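Local structure of SusD superfamily protein (Bacteroides fragilis NCTC 9343, 3NQP) at residues T80-F85 / L492-E497; D110-F115 / D188-G193; I231-L236 / L387-I392; E335-A340 / T356-N361. The protein probably binds sugars at the outer membrane, as a SusD-family protein that would hand glycans to a partner transporter. All blocks are in the same frame, centred on the assembly; numbering follows the deposited sequence.

Overall arrangement
The four contacts lie far apart in a largely helical SusD-type chain, and no two of them touch. Contact 1 spans the chain: it brings a loop ahead of helix 89-102 against the loop before helix 498-503, and the other three close between its two segments. Contact 2 comes next, between helix 110-135 and the loop after helix 163-181. Contact 3 pairs helices 228-241 and 382-396. Contact 4, the hairpin 338-344/351-358, falls within the span of contact 3. Contacts 3 and 4 approach to about 10 Å between nearest atoms; the centres of contacts 2 and 4 are about 37 Å apart. Early and late parts of the sequence therefore meet in one body.

Contact 1 (T80-F85 / L492-E497); sequences TGVSKF and LLWPIE
The one direct hydrogen bond between the two segments joins K84 to E497. K84 N donates to E497 OE2 at 2.9 Å and 164°, and reaches the oxygen from above the carboxylate plane. The E497 chain bends at chi2 (85°), which turns CD back toward S83 and K84. The other carboxylate oxygen, OE1, accepts from a water at 2.6 Å, and that water accepts from F85 N. A second water lies between P495 O and V82 O, 2.7 and 3.0 Å away. The loop 80-85 is also tied to itself: T80 OG1 donates to V82 O at 2.7 Å. This is a loop-to-loop junction of the SusD-type fold, joining a loop of the N-terminal part to a loop near the C-terminal end. E497 sits at the N-cap position of helix 498-503. Van der Waals and ring contacts make up the rest. T80 CG2 lies 3.6 Å from E497 N, a buried atom with no partner in the model. I496 CG2 makes an off-centre CH-pi contact with the F85 ring, 4.2 Å from its centroid. F85 also meets Y135 edge-to-face. The edge of the W494 indole faces T80 O, with CE3 at 3.5 Å, and G81 CA lies near CZ3.

Contact 2 (D110-F115 / D188-G193); sequences DEMKNF and DPYKRG
A type I beta turn, D188 to K191, packs here against the first turns of helix 110-135. Y190 and P189 of the turn meet M112 and F115 of the helix. M112 is a selenomethionine. Its CG is anti to the backbone N (chi1 -180°), and the chain stays extended until it bends at chi3 (-72°). That bend lays CE over one face of the Y190 ring, 3.7 Å from the centroid and offset toward the rim. SE stands farther off, 5.0 Å from the same centroid. P189 CB lies over the opposite face of the tyrosine ring, so the ring is held between its own neighbour in the turn and the helix residue. Y190 OH ends against the helix backbone, 3.0 Å from M112 CA.

F115 and P189 meet tip to tip. P189 CG sits over the centre of the F115 ring, 3.7 Å from the centroid and 11° off the normal, a CH-pi contact. F115 CB faces the edge of the Y190 ring. F115 also meets F181 edge-to-face.

The turn is braced from within. K191 N and K191 NZ both donate to D188 O, from opposite faces of its plane. G193 N donates to D188 OD1 on the syn side at 2.9 Å. R192 makes a salt bridge with D29 of helix 21-37, and M112 touches E21 and T25 of that helix. The whole is a surface contact. It combines a Met-aromatic contact with a proline-aromatic CH-pi pair, joining a type I turn to a helix.

Contact 3 (I231-L236 / L387-I392); sequences IAKTHL and LTLAEI
L236 and I392 form the tight part of this helix pair. L236 CD1 meets I392 CD1 at 3.6 Å, and the two side chains pass obliquely. The same CD1 touches T388 CG2 at 3.7 Å, where the side chains cross at about a right angle. T388 CG2 is anti to the backbone N, while its OG1 turns back to W384 O of its own helix, so the methyl group serves the interface. I392 CD1 also reaches A232 CB at 3.8 Å and lies as close to K233 N. It therefore fits among A232, K233 and L236. L389 adds its branch: CD2 and CG both lie 3.8 Å from L236 CB.

The looser side is at K233, which is partly exposed. Its CG comes within 4.0 Å of L389 CD2, and these two side chains cross at about a right angle. The lysine then runs extended beyond CG, away from segment 387-392, and NZ forms a salt bridge with E396, farther along the same partner helix. No hydrogen bond joins the two segments.

The segment axes approach to 10.3 Å at 150°, a roughly antiparallel pair. Helix 200-216 lies close by: L212 touches T388, and Y211 touches I231. Helix 399-414 meets segment 387-392 through Y405, which touches L389 and A390, and V409, which touches L387.

Contact 4 (E335-A340 / T356-N361); sequences EATFIA and THVRKN
R359 lies across I339 at about a right angle, with I339 CB over the centre of one guanidinium face, 3.6 Å above the plane. R359 NH2 makes a salt bridge with E335 OE1 at 2.9 Å, although the carboxylate and guanidinium planes stand 85° apart and the hydrogen bond is weak. NE bonds weakly to E335 O, and both NE and NH2 weakly to F338 O. E335 OE2 is hydrogen-bonded to Y324 OH.

The F338 side chain crosses those of T356 and V358 obliquely, with F338 CE1 3.7 Å from V358 CG2. T337 CG2 lies over one face of the F338 ring. I339 and H357 also cross obliquely, I339 CG2 to H357 CB at 3.8 Å. T337 and K360 lie side by side, and a water joins T337 OG1, which also hydrogen-bonds R333 O, to K360 NZ. K360 NZ is also salt-bridged to E449 and hydrogen-bonded to I447 O.

I339 N bonds H357 O at 2.9 Å, with a weak bond back; this hydrogen-bonded pair is flanked by the non-hydrogen-bonded pairs F338-V358 and A340-T356, and R359 N donates to T337 O. This is the open end of an antiparallel beta hairpin, entered directly from helix 333-337.

Contact 1 (T80-F85 / L492-E497)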
# COMPACT_ATOMS: atom_id res chain seq x y z
N THR A 80 6.26 14.28 13.61
CA THR A 80 7.06 13.32 12.85
C THR A 80 6.22 12.16 12.25
O THR A 80 6.75 11.32 11.52
CB THR A 80 8.19 12.76 13.68
OG1 THR A 80 7.68 11.91 14.70
CG2 THR A 80 9.05 13.91 14.33
N GLY A 81 4.91 12.18 12.51
CA GLY A 81 3.97 11.25 11.90
C GLY A 81 3.96 9.91 12.63
O GLY A 81 2.89 9.43 13.06
N VAL A 82 5.15 9.31 12.70
CA VAL A 82 5.42 8.12 13.50
C VAL A 82 6.64 8.39 14.35
O VAL A 82 7.39 9.32 14.06
CB VAL A 82 5.66 6.86 12.61
CG1 VAL A 82 4.42 6.59 11.69
CG2 VAL A 82 6.97 6.94 11.80
N SER A 83 6.83 7.58 15.39
CA SER A 83 7.99 7.65 16.25
C SER A 83 8.88 6.48 15.99
O SER A 83 8.44 5.48 15.43
CB SER A 83 7.58 7.56 17.72
OG SER A 83 6.65 8.59 18.01
N LYS A 84 10.13 6.60 16.44
CA LYS A 84 11.08 5.51 16.50
C LYS A 84 11.28 4.81 15.18
O LYS A 84 11.32 3.57 15.15
CB LYS A 84 10.68 4.48 17.58
CG LYS A 84 10.47 5.05 18.97
CD LYS A 84 10.32 3.97 20.09
CE LYS A 84 8.89 3.39 20.15
NZ LYS A 84 7.73 4.39 20.21
N PHE A 85 11.47 5.59 14.10
CA PHE A 85 11.62 5.00 12.75
C PHE A 85 10.50 4.00 12.43
O PHE A 85 10.71 2.97 11.80
CB PHE A 85 12.98 4.32 12.59
CG PHE A 85 14.12 5.27 12.48
CD1 PHE A 85 14.37 5.94 11.30
CD2 PHE A 85 15.00 5.45 13.56
CE1 PHE A 85 15.43 6.77 11.18
CE2 PHE A 85 16.07 6.29 13.45
CZ PHE A 85 16.29 6.97 12.27
N LEU A 492 9.66 15.55 1.14
CA LEU A 492 9.58 14.26 0.46
C LEU A 492 9.91 13.12 1.44
O LEU A 492 9.34 12.02 1.33
CB LEU A 492 10.51 14.20 -0.75
CG LEU A 492 10.29 15.14 -1.94
CD1 LEU A 492 11.46 14.99 -2.95
CD2 LEU A 492 8.92 14.90 -2.60
N LEU A 493 10.86 13.39 2.37
CA LEU A 493 11.28 12.49 3.42
C LEU A 493 10.70 12.94 4.76
O LEU A 493 10.28 14.07 4.91
CB LEU A 493 12.81 12.32 3.49
CG LEU A 493 13.48 11.93 2.17
CD1 LEU A 493 15.02 11.89 2.31
CD2 LEU A 493 12.94 10.62 1.59
N TRP A 494 10.61 12.00 5.69
CA TRP A 494 10.04 12.26 7.00
C TRP A 494 11.11 12.57 8.06
O TRP A 494 12.26 12.05 8.00
CB TRP A 494 9.21 11.05 7.43
CG TRP A 494 8.03 10.68 6.57
CD1 TRP A 494 7.98 10.66 5.21
CD2 TRP A 494 6.77 10.20 7.04
NE1 TRP A 494 6.73 10.21 4.80
CE2 TRP A 494 5.98 9.91 5.91
CE3 TRP A 494 6.23 9.97 8.32
CZ2 TRP A 494 4.68 9.40 6.02
CZ3 TRP A 494 4.93 9.49 8.43
CH2 TRP A 494 4.17 9.20 7.29
N PRO A 495 10.79 13.48 8.98
CA PRO A 495 11.79 13.80 9.99
C PRO A 495 11.76 12.80 11.15
O PRO A 495 10.84 11.99 11.24
CB PRO A 495 11.34 15.16 10.49
CG PRO A 495 9.80 15.08 10.40
CD PRO A 495 9.50 14.15 9.26
N ILE A 496 12.79 12.83 11.98
CA ILE A 496 12.75 12.08 13.22
C ILE A 496 12.61 13.05 14.43
O ILE A 496 12.95 14.25 14.33
CB ILE A 496 13.93 11.12 13.31
CG1 ILE A 496 15.24 11.88 13.33
CG2 ILE A 496 13.93 10.10 12.09
CD1 ILE A 496 16.41 10.96 13.68
N GLU A 497 12.13 12.49 15.54
CA GLU A 497 11.77 13.24 16.75
C GLU A 497 12.99 13.88 17.42
O GLU A 497 14.02 13.22 17.58
CB GLU A 497 11.20 12.33 17.89
CG GLU A 497 10.14 11.37 17.62
CD GLU A 497 10.69 10.08 17.10
OE1 GLU A 497 11.01 10.08 15.91
OE2 GLU A 497 10.81 9.09 17.85
O HOH W 1 9.33 9.79 11.87
O HOH W 2 11.13 8.45 13.94

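Contact 2 (D110-F115 / D188-G193)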
# COMPACT_ATOMS: atom_id res chain seq x y z
N ASP A 110 17.22 -29.04 3.34
CA ASP A 110 17.68 -27.99 2.47
C ASP A 110 16.51 -27.18 1.90
O ASP A 110 16.61 -25.95 1.84
CB ASP A 110 18.49 -28.53 1.31
CG ASP A 110 19.79 -29.20 1.75
OD1 ASP A 110 20.19 -29.17 2.94
OD2 ASP A 110 20.40 -29.77 0.86
N GLU A 111 15.44 -27.85 1.46
CA GLU A 111 14.26 -27.19 0.86
C GLU A 111 13.57 -26.23 1.81
O GLU A 111 13.28 -25.11 1.44
CB GLU A 111 13.21 -28.21 0.39
CG GLU A 111 13.60 -28.89 -0.94
CD GLU A 111 14.70 -29.93 -0.76
OE1 GLU A 111 14.82 -30.49 0.36
OE2 GLU A 111 15.40 -30.22 -1.72
N MSE A 112 13.33 -26.66 3.05
CA MSE A 112 12.68 -25.79 4.02
C MSE A 112 13.60 -24.66 4.46
O MSE A 112 13.16 -23.53 4.59
CB MSE A 112 12.21 -26.59 5.24
CG MSE A 112 11.51 -25.72 6.31
SE MSE A 112 10.78 -26.77 7.75
CE MSE A 112 9.28 -27.63 6.92
N LYS A 113 14.87 -24.97 4.70
CA LYS A 113 15.84 -23.93 5.06
C LYS A 113 15.88 -22.83 3.96
O LYS A 113 15.84 -21.64 4.27
CB LYS A 113 17.21 -24.54 5.26
CG LYS A 113 18.30 -23.55 5.62
CD LYS A 113 19.69 -24.11 5.38
CE LYS A 113 20.12 -25.10 6.40
NZ LYS A 113 21.58 -25.48 6.26
N ASN A 114 15.99 -23.25 2.71
CA ASN A 114 16.11 -22.32 1.60
C ASN A 114 14.79 -21.53 1.45
O ASN A 114 14.83 -20.34 1.16
CB ASN A 114 16.43 -23.06 0.31
CG ASN A 114 17.84 -23.57 0.26
OD1 ASN A 114 18.70 -23.13 1.03
ND2 ASN A 114 18.09 -24.49 -0.65
N PHE A 115 13.65 -22.19 1.64
CA PHE A 115 12.36 -21.48 1.55
C PHE A 115 12.24 -20.41 2.61
O PHE A 115 11.86 -19.27 2.32
CB PHE A 115 11.16 -22.42 1.62
CG PHE A 115 9.89 -21.75 1.20
CD1 PHE A 115 9.59 -21.62 -0.14
CD2 PHE A 115 9.05 -21.17 2.13
CE1 PHE A 115 8.45 -20.97 -0.53
CE2 PHE A 115 7.90 -20.51 1.71
CZ PHE A 115 7.62 -20.43 0.39
N ASP A 188 2.65 -22.27 -1.22
CA ASP A 188 2.15 -22.88 0.04
C ASP A 188 2.77 -24.25 0.25
O ASP A 188 2.06 -25.22 0.44
CB ASP A 188 0.61 -23.04 0.01
CG ASP A 188 -0.01 -23.28 1.40
OD1 ASP A 188 0.62 -22.93 2.45
OD2 ASP A 188 -1.15 -23.82 1.43
N PRO A 189 4.10 -24.33 0.23
CA PRO A 189 4.76 -25.62 0.13
C PRO A 189 4.60 -26.53 1.36
O PRO A 189 4.76 -27.73 1.20
CB PRO A 189 6.24 -25.25 -0.09
CG PRO A 189 6.40 -23.91 0.53
CD PRO A 189 5.08 -23.22 0.31
N TYR A 190 4.33 -25.96 2.52
CA TYR A 190 4.10 -26.68 3.79
C TYR A 190 2.65 -26.58 4.25
O TYR A 190 2.33 -26.91 5.39
CB TYR A 190 5.09 -26.15 4.86
CG TYR A 190 6.48 -26.32 4.33
CD1 TYR A 190 7.00 -27.59 4.14
CD2 TYR A 190 7.22 -25.24 3.88
CE1 TYR A 190 8.24 -27.78 3.58
CE2 TYR A 190 8.47 -25.42 3.30
CZ TYR A 190 8.97 -26.69 3.16
OH TYR A 190 10.21 -26.89 2.61
N LYS A 191 1.77 -26.11 3.37
CA LYS A 191 0.33 -26.08 3.65
C LYS A 191 0.01 -25.35 4.93
O LYS A 191 -0.87 -25.78 5.67
CB LYS A 191 -0.23 -27.51 3.71
CG LYS A 191 0.06 -28.34 2.46
CD LYS A 191 -0.53 -27.69 1.21
CE LYS A 191 -0.17 -28.43 -0.06
NZ LYS A 191 0.92 -27.75 -0.82
N ARG A 192 0.72 -24.25 5.17
CA ARG A 192 0.50 -23.42 6.35
C ARG A 192 -0.47 -22.26 6.08
O ARG A 192 -1.01 -21.67 7.01
CB ARG A 192 1.82 -22.81 6.84
CG ARG A 192 2.99 -23.79 6.97
CD ARG A 192 2.90 -24.64 8.21
NE ARG A 192 3.46 -23.96 9.38
CZ ARG A 192 2.74 -23.39 10.35
NH1 ARG A 192 1.41 -23.40 10.33
NH2 ARG A 192 3.36 -22.82 11.37
N GLY A 193 -0.66 -21.90 4.82
CA GLY A 193 -1.51 -20.74 4.52
C GLY A 193 -1.14 -20.12 3.18
O GLY A 193 -0.11 -19.45 3.04

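Contact 3 (I231-L236 / L387-I392)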
# COMPACT_ATOMS: atom_id res chain seq x y z
N ILE A 231 15.25 -4.63 -15.43
CA ILE A 231 15.20 -5.58 -14.33
C ILE A 231 13.78 -5.62 -13.71
O ILE A 231 13.22 -6.68 -13.47
CB ILE A 231 16.22 -5.23 -13.25
CG1 ILE A 231 17.64 -5.42 -13.84
CG2 ILE A 231 16.01 -6.06 -11.95
CD1 ILE A 231 18.80 -4.85 -12.98
N ALA A 232 13.22 -4.46 -13.46
CA ALA A 232 11.83 -4.37 -12.95
C ALA A 232 10.90 -5.10 -13.88
O ALA A 232 10.04 -5.88 -13.44
CB ALA A 232 11.40 -2.90 -12.76
N LYS A 233 11.08 -4.86 -15.17
CA LYS A 233 10.19 -5.40 -16.20
C LYS A 233 10.25 -6.90 -16.25
O LYS A 233 9.24 -7.57 -16.34
CB LYS A 233 10.55 -4.85 -17.56
CG LYS A 233 9.41 -5.05 -18.60
CD LYS A 233 9.82 -4.47 -19.98
CE LYS A 233 8.73 -4.65 -21.04
NZ LYS A 233 9.17 -4.04 -22.37
N THR A 234 11.46 -7.45 -16.20
CA THR A 234 11.62 -8.87 -16.24
C THR A 234 10.90 -9.52 -15.06
O THR A 234 10.27 -10.55 -15.20
CB THR A 234 13.15 -9.23 -16.26
OG1 THR A 234 13.68 -8.77 -17.52
CG2 THR A 234 13.39 -10.76 -16.12
N HIS A 235 11.03 -8.94 -13.87
CA HIS A 235 10.47 -9.57 -12.68
C HIS A 235 8.96 -9.45 -12.68
O HIS A 235 8.25 -10.41 -12.34
CB HIS A 235 11.14 -9.04 -11.40
CG HIS A 235 12.53 -9.59 -11.22
ND1 HIS A 235 12.74 -10.91 -10.89
CD2 HIS A 235 13.76 -9.05 -11.45
CE1 HIS A 235 14.05 -11.16 -10.88
NE2 HIS A 235 14.69 -10.04 -11.22
N LEU A 236 8.43 -8.31 -13.13
CA LEU A 236 6.97 -8.16 -13.16
C LEU A 236 6.34 -9.08 -14.21
O LEU A 236 5.26 -9.63 -13.99
CB LEU A 236 6.57 -6.69 -13.39
CG LEU A 236 6.96 -5.81 -12.20
CD1 LEU A 236 7.16 -4.38 -12.64
CD2 LEU A 236 5.93 -5.92 -11.03
N LEU A 387 -0.48 -2.23 -13.73
CA LEU A 387 -0.31 -0.76 -13.77
C LEU A 387 1.15 -0.36 -13.56
O LEU A 387 1.58 0.69 -14.02
CB LEU A 387 -1.30 -0.08 -12.81
CG LEU A 387 -2.77 -0.25 -13.29
CD1 LEU A 387 -3.69 0.22 -12.20
CD2 LEU A 387 -3.04 0.46 -14.62
N THR A 388 1.91 -1.19 -12.87
CA THR A 388 3.33 -0.99 -12.71
C THR A 388 4.06 -1.20 -14.08
O THR A 388 4.94 -0.41 -14.46
CB THR A 388 3.92 -1.86 -11.53
OG1 THR A 388 3.15 -1.68 -10.32
CG2 THR A 388 5.35 -1.48 -11.23
N LEU A 389 3.66 -2.23 -14.83
CA LEU A 389 4.17 -2.47 -16.19
C LEU A 389 3.71 -1.38 -17.13
O LEU A 389 4.45 -1.00 -18.03
CB LEU A 389 3.72 -3.84 -16.69
CG LEU A 389 4.53 -5.02 -16.15
CD1 LEU A 389 3.86 -6.36 -16.40
CD2 LEU A 389 5.92 -5.01 -16.71
N ALA A 390 2.50 -0.84 -16.93
CA ALA A 390 2.07 0.32 -17.70
C ALA A 390 3.02 1.53 -17.51
O ALA A 390 3.37 2.25 -18.47
CB ALA A 390 0.64 0.71 -17.36
N GLU A 391 3.41 1.77 -16.26
CA GLU A 391 4.32 2.86 -15.95
C GLU A 391 5.69 2.64 -16.61
O GLU A 391 6.26 3.56 -17.17
CB GLU A 391 4.46 3.04 -14.45
CG GLU A 391 5.33 4.23 -14.06
CD GLU A 391 5.28 4.50 -12.58
OE1 GLU A 391 4.26 4.11 -11.97
OE2 GLU A 391 6.26 5.10 -12.06
N ILE A 392 6.19 1.39 -16.60
CA ILE A 392 7.45 1.06 -17.29
C ILE A 392 7.29 1.34 -18.80
O ILE A 392 8.16 1.97 -19.42
CB ILE A 392 7.89 -0.40 -17.03
CG1 ILE A 392 8.33 -0.59 -15.56
CG2 ILE A 392 9.02 -0.79 -17.98
CD1 ILE A 392 8.46 -2.11 -15.05

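Contact 4 (E335-A340 / T356-N361)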
# COMPACT_ATOMS: atom_id res chain seq x y z
N GLU A 335 -19.30 1.51 -5.82
CA GLU A 335 -20.12 1.01 -4.70
C GLU A 335 -19.46 -0.17 -3.99
O GLU A 335 -19.75 -0.42 -2.84
CB GLU A 335 -21.56 0.69 -5.17
CG GLU A 335 -22.23 1.87 -5.71
CD GLU A 335 -22.40 2.97 -4.67
OE1 GLU A 335 -22.85 2.69 -3.50
OE2 GLU A 335 -22.09 4.12 -5.06
N ALA A 336 -18.51 -0.86 -4.63
CA ALA A 336 -17.73 -1.87 -3.90
C ALA A 336 -16.84 -1.20 -2.85
O ALA A 336 -16.60 -1.75 -1.77
CB ALA A 336 -16.89 -2.69 -4.86
N THR A 337 -16.33 -0.01 -3.15
CA THR A 337 -15.39 0.63 -2.27
C THR A 337 -16.12 1.46 -1.22
O THR A 337 -15.70 1.48 -0.06
CB THR A 337 -14.36 1.52 -3.08
OG1 THR A 337 -13.68 0.73 -4.09
CG2 THR A 337 -13.35 2.19 -2.10
N PHE A 338 -17.18 2.16 -1.65
CA PHE A 338 -17.83 3.14 -0.86
C PHE A 338 -19.35 2.95 -0.74
O PHE A 338 -19.99 2.40 -1.64
CB PHE A 338 -17.67 4.50 -1.51
CG PHE A 338 -16.29 5.07 -1.47
CD1 PHE A 338 -15.75 5.56 -0.30
CD2 PHE A 338 -15.58 5.25 -2.64
CE1 PHE A 338 -14.49 6.17 -0.30
CE2 PHE A 338 -14.29 5.83 -2.62
CZ PHE A 338 -13.80 6.31 -1.46
N ILE A 339 -19.90 3.43 0.37
CA ILE A 339 -21.32 3.77 0.46
C ILE A 339 -21.38 5.26 0.73
O ILE A 339 -20.56 5.81 1.47
CB ILE A 339 -22.11 2.98 1.56
CG1 ILE A 339 -23.63 3.23 1.42
CG2 ILE A 339 -21.57 3.29 3.00
CD1 ILE A 339 -24.57 2.31 2.35
N ALA A 340 -22.35 5.94 0.13
CA ALA A 340 -22.48 7.39 0.30
C ALA A 340 -23.61 7.71 1.30
O ALA A 340 -24.63 7.01 1.36
CB ALA A 340 -22.76 8.05 -1.06
N THR A 356 -18.79 9.89 2.73
CA THR A 356 -18.55 8.62 2.12
C THR A 356 -17.86 7.77 3.16
O THR A 356 -17.18 8.29 4.03
CB THR A 356 -17.67 8.77 0.84
OG1 THR A 356 -16.40 9.31 1.21
CG2 THR A 356 -18.36 9.68 -0.21
N HIS A 357 -18.02 6.44 3.03
CA HIS A 357 -17.70 5.48 4.06
C HIS A 357 -17.22 4.17 3.39
O HIS A 357 -17.83 3.70 2.43
CB HIS A 357 -18.97 5.25 4.92
CG HIS A 357 -19.68 6.51 5.29
ND1 HIS A 357 -19.42 7.20 6.45
CD2 HIS A 357 -20.66 7.21 4.65
CE1 HIS A 357 -20.19 8.29 6.50
NE2 HIS A 357 -20.97 8.30 5.43
N VAL A 358 -16.08 3.64 3.83
CA VAL A 358 -15.40 2.63 3.04
C VAL A 358 -15.83 1.25 3.47
O VAL A 358 -15.61 0.84 4.64
CB VAL A 358 -13.83 2.78 3.13
CG1 VAL A 358 -13.15 1.66 2.34
CG2 VAL A 358 -13.41 4.18 2.59
N ARG A 359 -16.44 0.52 2.53
CA ARG A 359 -16.87 -0.84 2.75
C ARG A 359 -16.10 -1.86 1.89
O ARG A 359 -16.54 -3.01 1.74
CB ARG A 359 -18.38 -0.95 2.47
CG ARG A 359 -18.76 -0.56 1.07
CD ARG A 359 -20.19 -1.02 0.76
NE ARG A 359 -20.77 -0.19 -0.28
CZ ARG A 359 -22.09 -0.04 -0.45
NH1 ARG A 359 -22.90 -0.70 0.36
NH2 ARG A 359 -22.57 0.76 -1.40
N LYS A 360 -14.95 -1.44 1.37
CA LYS A 360 -14.13 -2.24 0.46
C LYS A 360 -13.69 -3.56 1.05
O LYS A 360 -13.66 -4.56 0.33
CB LYS A 360 -12.87 -1.46 0.07
CG LYS A 360 -12.07 -2.09 -1.10
CD LYS A 360 -10.99 -1.13 -1.62
CE LYS A 360 -10.09 -1.81 -2.65
NZ LYS A 360 -9.22 -0.83 -3.34
N ASN A 361 -13.32 -3.55 2.33
CA ASN A 361 -12.58 -4.67 2.94
C ASN A 361 -12.85 -4.73 4.46
O ASN A 361 -11.95 -4.68 5.27
CB ASN A 361 -11.08 -4.52 2.60
CG ASN A 361 -10.24 -5.70 3.02
OD1 ASN A 361 -10.68 -6.86 2.97
ND2 ASN A 361 -8.97 -5.41 3.38
O HOH W 3 -10.94 0.86 -4.78